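PDB 2ZWS: neutral ceramidase from Pseudomonas aeruginosa, which hydrolyses the N-acyl linkage of ceramides to give sphingosine and a free fatty acid, and also runs the reverse synthesis, using one zinc ion per subunit. Local coordinates for residues N245-L249 and F412-V418. Sequence-based numbering, arbitrary orientation.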
ATOM      1  N   ASN A 245       1.568  -4.018 -12.900  1.00 13.45           N
ATOM      2  CA  ASN A 245       1.369  -2.855 -13.732  1.00 12.97           C
ATOM      3  C   ASN A 245      -0.143  -2.572 -13.728  1.00 12.83           C
ATOM      4  O   ASN A 245      -0.893  -3.074 -14.574  1.00 13.68           O
ATOM      5  CB  ASN A 245       1.928  -3.071 -15.167  1.00 13.86           C
ATOM      6  CG  ASN A 245       1.873  -4.539 -15.634  1.00 14.26           C
ATOM      7  OD1 ASN A 245       2.916  -5.146 -15.930  1.00 14.71           O
ATOM      8  ND2 ASN A 245       0.666  -5.101 -15.719  1.00 14.13           N
ATOM      9  N   ALA A 246      -0.581  -1.755 -12.773  1.00 12.63           N
ATOM     10  CA  ALA A 246      -2.026  -1.525 -12.523  1.00 12.63           C
ATOM     11  C   ALA A 246      -2.504  -0.117 -12.895  1.00 13.60           C
ATOM     12  O   ALA A 246      -3.639   0.261 -12.567  1.00 13.63           O
ATOM     13  CB  ALA A 246      -2.336  -1.806 -11.047  1.00 13.10           C
ATOM     14  N   GLY A 247      -1.670   0.647 -13.597  1.00 13.40           N
ATOM     15  CA  GLY A 247      -1.956   2.056 -13.836  1.00 13.65           C
ATOM     16  C   GLY A 247      -3.323   2.302 -14.459  1.00 13.92           C
ATOM     17  O   GLY A 247      -3.991   3.307 -14.152  1.00 14.75           O
ATOM     18  N   ASN A 248      -3.734   1.414 -15.364  1.00 14.46           N
ATOM     19  CA  ASN A 248      -5.004   1.611 -16.057  1.00 14.12           C
ATOM     20  C   ASN A 248      -6.031   0.526 -15.729  1.00 14.70           C
ATOM     21  O   ASN A 248      -6.955   0.283 -16.504  1.00 15.65           O
ATOM     22  CB  ASN A 248      -4.815   1.776 -17.604  1.00 14.33           C
ATOM     23  CG  ASN A 248      -3.988   0.638 -18.236  1.00 15.19           C
ATOM     24  OD1 ASN A 248      -3.448  -0.225 -17.528  1.00 14.29           O
ATOM     25  ND2 ASN A 248      -3.915   0.619 -19.579  1.00 16.72           N
ATOM     26  N   LEU A 249      -5.885  -0.102 -14.551  1.00 13.96           N
ATOM     27  CA  LEU A 249      -6.751  -1.215 -14.156  1.00 14.44           C
ATOM     28  C   LEU A 249      -7.522  -0.936 -12.859  1.00 14.21           C
ATOM     29  O   LEU A 249      -6.925  -0.662 -11.807  1.00 14.64           O
ATOM     30  CB  LEU A 249      -5.930  -2.497 -13.977  1.00 14.37           C
ATOM     31  CG  LEU A 249      -5.317  -3.121 -15.226  1.00 16.81           C
ATOM     32  CD1 LEU A 249      -4.324  -4.196 -14.810  1.00 18.07           C
ATOM     33  CD2 LEU A 249      -6.411  -3.766 -16.042  1.00 18.43           C
ATOM     34  N   PHE A 412       2.431   1.808 -13.580  1.00 13.50           N
ATOM     35  CA  PHE A 412       2.617   1.518 -14.997  1.00 13.50           C
ATOM     36  C   PHE A 412       1.350   0.924 -15.577  1.00 14.43           C
ATOM     37  O   PHE A 412       0.747   0.048 -14.996  1.00 13.60           O
ATOM     38  CB  PHE A 412       3.779   0.546 -15.169  1.00 13.59           C
ATOM     39  CG  PHE A 412       5.120   1.172 -14.910  1.00 12.46           C
ATOM     40  CD1 PHE A 412       5.492   1.569 -13.607  1.00 10.15           C
ATOM     41  CD2 PHE A 412       6.025   1.348 -15.942  1.00 14.14           C
ATOM     42  CE1 PHE A 412       6.722   2.178 -13.380  1.00 11.83           C
ATOM     43  CE2 PHE A 412       7.266   1.920 -15.701  1.00 14.20           C
ATOM     44  CZ  PHE A 412       7.619   2.343 -14.407  1.00 14.28           C
ATOM     45  N   THR A 413       0.961   1.370 -16.761  1.00 13.90           N
ATOM     46  CA  THR A 413      -0.165   0.731 -17.420  1.00 14.17           C
ATOM     47  C   THR A 413       0.240  -0.665 -17.848  1.00 14.00           C
ATOM     48  O   THR A 413       1.422  -1.003 -17.849  1.00 14.70           O
ATOM     49  CB  THR A 413      -0.544   1.457 -18.691  1.00 14.40           C
ATOM     50  OG1 THR A 413       0.600   1.495 -19.561  1.00 16.18           O
ATOM     51  CG2 THR A 413      -1.038   2.861 -18.377  1.00 16.14           C
ATOM     52  N   VAL A 414      -0.752  -1.475 -18.214  1.00 13.89           N
ATOM     53  CA  VAL A 414      -0.485  -2.873 -18.607  1.00 14.52           C
ATOM     54  C   VAL A 414       0.667  -2.935 -19.632  1.00 14.35           C
ATOM     55  O   VAL A 414       1.664  -3.616 -19.403  1.00 14.62           O
ATOM     56  CB  VAL A 414      -1.763  -3.565 -19.162  1.00 14.73           C
ATOM     57  CG1 VAL A 414      -1.436  -4.947 -19.802  1.00 15.10           C
ATOM     58  CG2 VAL A 414      -2.821  -3.706 -18.056  1.00 14.37           C
ATOM     59  N   MET A 415       0.540  -2.226 -20.760  1.00 14.42           N
ATOM     60  CA  MET A 415       1.549  -2.362 -21.809  1.00 14.84           C
ATOM     61  C   MET A 415       2.864  -1.693 -21.427  1.00 14.20           C
ATOM     62  O   MET A 415       3.947  -2.126 -21.877  1.00 14.82           O
ATOM     63  CB  MET A 415       1.044  -1.832 -23.162  1.00 16.22           C
ATOM     64  CG  MET A 415      -0.083  -2.654 -23.797  1.00 17.66           C
ATOM     65  SD  MET A 415       0.109  -4.464 -23.624  1.00 19.49           S
ATOM     66  CE  MET A 415       1.692  -4.821 -24.431  1.00 20.30           C
ATOM     67  N   ALA A 416       2.811  -0.657 -20.586  1.00 14.79           N
ATOM     68  CA  ALA A 416       4.076  -0.026 -20.164  1.00 14.56           C
ATOM     69  C   ALA A 416       4.902  -1.035 -19.353  1.00 15.09           C
ATOM     70  O   ALA A 416       6.123  -1.159 -19.543  1.00 15.32           O
ATOM     71  CB  ALA A 416       3.825   1.267 -19.398  1.00 15.21           C
ATOM     72  N   GLY A 417       4.223  -1.781 -18.496  1.00 15.25           N
ATOM     73  CA  GLY A 417       4.894  -2.800 -17.682  1.00 15.30           C
ATOM     74  C   GLY A 417       5.266  -4.034 -18.484  1.00 16.10           C
ATOM     75  O   GLY A 417       6.390  -4.568 -18.371  1.00 15.99           O
ATOM     76  N   VAL A 418       4.323  -4.493 -19.312  1.00 15.49           N
ATOM     77  CA  VAL A 418       4.575  -5.670 -20.152  1.00 15.66           C
ATOM     78  C   VAL A 418       5.782  -5.465 -21.081  1.00 14.94           C
ATOM     79  O   VAL A 418       6.603  -6.357 -21.235  1.00 16.05           O
ATOM     80  CB  VAL A 418       3.320  -6.109 -20.960  1.00 16.26           C
ATOM     81  CG1 VAL A 418       3.691  -7.190 -21.982  1.00 16.96           C
ATOM     82  CG2 VAL A 418       2.259  -6.626 -20.008  1.00 16.76           C
TER
HETATM   83  O   HOH W   1       1.985  -0.318 -11.497  1.00 20.00           O
HETATM   84  O   HOH W   2      -1.911  -0.631 -21.343  1.00 15.62           O
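The amide of Asn248 lies against CB and CG2 of Thr413, at the start of helix 414-428, the two side chains crossing at about a right angle. Its OD1 accepts from Val414 N at 3.0 Å, with the donor tilted 29° from the amide plane. With CG between the backbone N and the carbonyl carbon (chi1 52°), the amide faces the helix start. ND2 of the same amide donates to a water that also accepts from Met415 N, so both ends of the amide serve the first turn. Thr413 is the N-cap: its OG1 accepts from Ala416 N at 3.3 Å and also bonds Glu454. The partner loop is a type I beta turn, Ala246 to Leu249, closed by a hydrogen bond from Leu249 N to Ala246 O. It leads into strand 249-251, which carries Ser250, probably the nucleophile, as in relatives. Gly247 lies close to the zinc ligands Glu411 and Tyr448. Gly247 N donates to Phe412 O at 2.9 Å, coming from above the carbonyl plane. Asn245 lays its buried amide against the helix, with OD1 3.5 Å from Gly417 CA. Its ND2 hydrogen-bonds Asp179 and its OD1 Arg421. Leu249 CD1 meets Val414 CG2 at 3.6 Å, the two side chains crossing nearly perpendicularly.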